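Side-chain contacts in 3,4-dihydroxy-2-butanone 4-phosphate synthase (Candida albicans, PDB 1TKS), which catalyses the conversion of D-ribulose 5-phosphate to formate and 3,4-dihydroxy-2-butanone 4-phosphate in riboflavin biosynthesis: residues 180-183 with 184-188; 45-48 with 49-53. All blocks are in the same frame, centred on the assembly; numbering follows the deposited sequence.

Contact 1 of 2, residues 180-183 with 184-188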
# COMPACT_ATOMS: atom_id res chain seq x y z
N ASP B 180 5.51 20.72 6.49
CA ASP B 180 6.09 19.95 5.40
C ASP B 180 5.15 19.91 4.20
O ASP B 180 5.60 19.85 3.06
CB ASP B 180 6.43 18.54 5.87
CG ASP B 180 7.74 18.48 6.64
OD1 ASP B 180 8.02 17.44 7.28
OD2 ASP B 180 8.50 19.47 6.60
N CYS B 181 3.84 19.96 4.44
CA CYS B 181 2.88 19.95 3.34
C CYS B 181 2.96 21.24 2.56
O CYS B 181 2.83 21.24 1.33
CB CYS B 181 1.46 19.75 3.87
SG CYS B 181 1.13 18.07 4.48
N ILE B 182 3.14 22.35 3.27
CA ILE B 182 3.25 23.66 2.64
C ILE B 182 4.49 23.64 1.75
O ILE B 182 4.45 24.11 0.61
CB ILE B 182 3.40 24.77 3.72
CG1 ILE B 182 2.10 24.88 4.52
CG2 ILE B 182 3.76 26.10 3.06
CD1 ILE B 182 2.16 25.87 5.66
N GLN B 183 5.57 23.08 2.27
CA GLN B 183 6.82 22.98 1.52
C GLN B 183 6.62 22.11 0.27
O GLN B 183 7.08 22.45 -0.82
CB GLN B 183 7.91 22.38 2.41
CG GLN B 183 8.92 21.50 1.70
CD GLN B 183 9.69 22.23 0.63
OE1 GLN B 183 10.37 23.22 0.91
NE2 GLN B 183 9.60 21.75 -0.60
N PHE B 184 5.93 20.99 0.45
CA PHE B 184 5.66 20.06 -0.65
C PHE B 184 4.80 20.73 -1.71
O PHE B 184 5.03 20.58 -2.91
CB PHE B 184 4.95 18.81 -0.11
CG PHE B 184 4.84 17.69 -1.11
CD1 PHE B 184 5.88 16.78 -1.28
CD2 PHE B 184 3.71 17.57 -1.91
CE1 PHE B 184 5.79 15.76 -2.22
CE2 PHE B 184 3.60 16.56 -2.86
CZ PHE B 184 4.65 15.65 -3.02
N GLY B 185 3.79 21.47 -1.26
CA GLY B 185 2.91 22.17 -2.18
C GLY B 185 3.64 23.19 -3.03
O GLY B 185 3.40 23.28 -4.24
N LYS B 186 4.54 23.95 -2.43
CA LYS B 186 5.28 24.96 -3.18
C LYS B 186 6.27 24.32 -4.15
O LYS B 186 6.43 24.79 -5.28
CB LYS B 186 6.01 25.91 -2.22
CG LYS B 186 5.08 26.78 -1.41
CD LYS B 186 5.85 27.76 -0.53
CE LYS B 186 6.63 28.76 -1.36
NZ LYS B 186 7.51 29.61 -0.52
N LYS B 187 6.93 23.26 -3.72
CA LYS B 187 7.91 22.59 -4.56
C LYS B 187 7.27 21.95 -5.80
O LYS B 187 7.83 22.01 -6.89
CB LYS B 187 8.65 21.51 -3.77
CG LYS B 187 9.67 20.73 -4.58
CD LYS B 187 10.41 19.73 -3.72
CE LYS B 187 11.43 18.95 -4.53
NZ LYS B 187 12.21 18.03 -3.66
N HIS B 188 6.09 21.36 -5.62
CA HIS B 188 5.42 20.70 -6.72
C HIS B 188 4.25 21.46 -7.34
O HIS B 188 3.61 20.97 -8.26
CB HIS B 188 4.94 19.32 -6.25
CG HIS B 188 6.05 18.44 -5.77
ND1 HIS B 188 6.95 17.84 -6.62
CD2 HIS B 188 6.43 18.09 -4.52
CE1 HIS B 188 7.84 17.17 -5.92
NE2 HIS B 188 7.54 17.30 -4.64

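Contact 2 of 2, residues 45-48 with 49-53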
# COMPACT_ATOMS: atom_id res chain seq x y z
N GLU B 45 1.56 8.25 -14.79
CA GLU B 45 2.54 9.18 -14.22
C GLU B 45 2.06 9.76 -12.90
O GLU B 45 2.84 9.89 -11.96
CB GLU B 45 2.84 10.33 -15.19
CG GLU B 45 3.47 9.94 -16.52
CD GLU B 45 2.52 9.24 -17.46
OE1 GLU B 45 1.29 9.37 -17.28
OE2 GLU B 45 3.00 8.57 -18.39
N LYS B 46 0.78 10.12 -12.82
CA LYS B 46 0.25 10.71 -11.60
C LYS B 46 0.19 9.70 -10.46
O LYS B 46 0.36 10.05 -9.29
CB LYS B 46 -1.13 11.31 -11.86
CG LYS B 46 -1.05 12.60 -12.66
CD LYS B 46 -2.41 13.06 -13.14
CE LYS B 46 -2.31 14.44 -13.78
NZ LYS B 46 -3.62 14.92 -14.29
N MET B 47 -0.06 8.44 -10.81
CA MET B 47 -0.10 7.38 -9.81
C MET B 47 1.33 7.12 -9.33
O MET B 47 1.57 6.86 -8.15
CB MET B 47 -0.67 6.08 -10.39
CG MET B 47 -0.67 4.92 -9.40
SD MET B 47 -1.73 5.15 -7.94
CE MET B 47 -0.69 5.92 -6.78
N ALA B 48 2.29 7.19 -10.25
CA ALA B 48 3.68 6.98 -9.88
C ALA B 48 4.09 8.08 -8.91
O ALA B 48 4.85 7.84 -7.97
CB ALA B 48 4.57 7.00 -11.12
N PHE B 49 3.59 9.29 -9.15
CA PHE B 49 3.89 10.43 -8.29
C PHE B 49 3.28 10.20 -6.92
O PHE B 49 3.94 10.37 -5.89
CB PHE B 49 3.32 11.71 -8.91
CG PHE B 49 3.62 12.96 -8.12
CD1 PHE B 49 4.80 13.66 -8.32
CD2 PHE B 49 2.69 13.45 -7.20
CE1 PHE B 49 5.07 14.83 -7.61
CE2 PHE B 49 2.95 14.62 -6.48
CZ PHE B 49 4.14 15.31 -6.69
N LEU B 50 2.01 9.81 -6.90
CA LEU B 50 1.31 9.55 -5.64
C LEU B 50 2.05 8.51 -4.81
O LEU B 50 2.28 8.71 -3.62
CB LEU B 50 -0.13 9.09 -5.92
CG LEU B 50 -0.99 8.79 -4.69
CD1 LEU B 50 -1.06 10.03 -3.79
CD2 LEU B 50 -2.39 8.37 -5.13
N VAL B 51 2.41 7.39 -5.43
CA VAL B 51 3.13 6.32 -4.73
C VAL B 51 4.50 6.79 -4.24
O VAL B 51 4.88 6.52 -3.10
CB VAL B 51 3.29 5.08 -5.63
CG1 VAL B 51 4.21 4.05 -4.97
CG2 VAL B 51 1.93 4.44 -5.89
N ARG B 52 5.23 7.49 -5.10
CA ARG B 52 6.57 7.97 -4.76
C ARG B 52 6.66 8.79 -3.48
O ARG B 52 7.62 8.65 -2.72
CB ARG B 52 7.13 8.79 -5.93
CG ARG B 52 8.36 9.61 -5.58
CD ARG B 52 9.60 8.77 -5.36
NE ARG B 52 10.73 9.63 -5.01
CZ ARG B 52 10.91 10.16 -3.80
NH1 ARG B 52 10.05 9.92 -2.83
NH2 ARG B 52 11.95 10.96 -3.58
N TYR B 53 5.66 9.63 -3.23
CA TYR B 53 5.68 10.50 -2.06
C TYR B 53 4.70 10.15 -0.96
O TYR B 53 4.49 10.94 -0.04
CB TYR B 53 5.45 11.95 -2.52
CG TYR B 53 6.53 12.45 -3.46
CD1 TYR B 53 6.28 12.66 -4.81
CD2 TYR B 53 7.82 12.69 -2.98
CE1 TYR B 53 7.29 13.10 -5.68
CE2 TYR B 53 8.83 13.12 -3.83
CZ TYR B 53 8.56 13.33 -5.17
OH TYR B 53 9.58 13.75 -6.00

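Contact 1 of 2, residues 180-183 with 184-188
Gln183 lies against Lys187 one turn further on, a local i to i+4 contact within the helix 178-188, near the surface of the chain. The amide end of Gln183 does the touching: NE2 sits 3.3 Å from Lys187 CB and also approaches CD, so the lysine's aliphatic stem, not its ammonium, meets the amide. The first torsion of Gln183 (chi1 146°) keeps CG close to the backbone N of Phe184, and the bend at chi2 then turns the amide toward Lys187, which runs fully extended past it. On the neighbouring flank Lys186 lays CG 3.4 Å from Ile182 O, the same oxygen that accepts the Lys186 backbone N-H.

Four successive i to i+4 bonds hold this stretch as a regular alpha-helix, among them Gly185 N to Cys181 O at 2.8 Å. The helix is amphipathic: Gln183, Lys186 and Lys187 are exposed, while its inner side carries Cys181 and Phe184, which pack on Ile22 of the strand 21-24 and on Met176. Phe184 has CG anti to its own amide nitrogen (chi1 -170°), and one face of its ring receives His188 CD2, 3.2 Å above the plane and over the centre. Lys187 CG in turn sits above one face of the His188 imidazole, at 4.0 Å. At the start of the stretch, Asp180 OD1 forms a salt bridge with Arg169.

Contact 2 of 2, residues 45-48 with 49-53
Ala48 O accepts the backbone N-H of Arg52 at 2.9 Å, and Arg52 CB presses on the same oxygen at 3.2 Å. One residue back, Met47 O takes Val51 N in the straightest bond of the stretch, with an N-H...O angle of 171°. On the buried side of the helix the Met47 side chain curls along the axis: CG lies anti to the backbone nitrogen (chi1 177°), and bends at chi2 and chi3 then swing the methyl CE back toward the next turn. There CE crosses Leu50 obliquely, near its CB, CG and CD2, though the exact placing of this methyl is doubtful.

This apolar flank is buried: Met47 and Val51 pack on the helix 103-114, and Leu50 on the strands 34-38 and 162-166. Towards the end of the helix the aromatic and charged groups interleave. Tyr53 CD1 stands 3.7 Å above one face of the Phe49 ring, offset toward its rim, whereas Phe49 CD1 lies at the edge of the Tyr53 ring, in its plane. Arg52 CG sits 3.6 Å above the centre of one Tyr53 face, a CH-pi-like approach, and the guanidinium carries on to a salt bridge from NH1 to Asp170. Ala48 packs on Asp172, and Val51 on Ser55, of the second subunit. The arrangement is that of a short amphipathic alpha-helix, wedged between the mixed sheet, a neighbouring helix and the dimer interface.

In the fold
Contact 2 comes first along the chain, on the helix 44-52, and contact 1 follows much later on the helix 178-188, yet their centres are only 15 Å apart. The two helices meet through the aromatic groups near their C-terminal ends: Phe184 CE1 lies 3.6 Å from Tyr53 CG, and His188 ND1 3.7 Å from Phe49 CE1. Both also pack on the four-stranded mixed sheet, contact 1 on the strand 21-24 and contact 2 on 34-38 and 162-166. Cys181 and Leu50 each lie about 8 Å, side chain to side chain, from Asp34, which probably binds D-ribulose 5-phosphate, consistent with both helices backing the sheet near the probable substrate site.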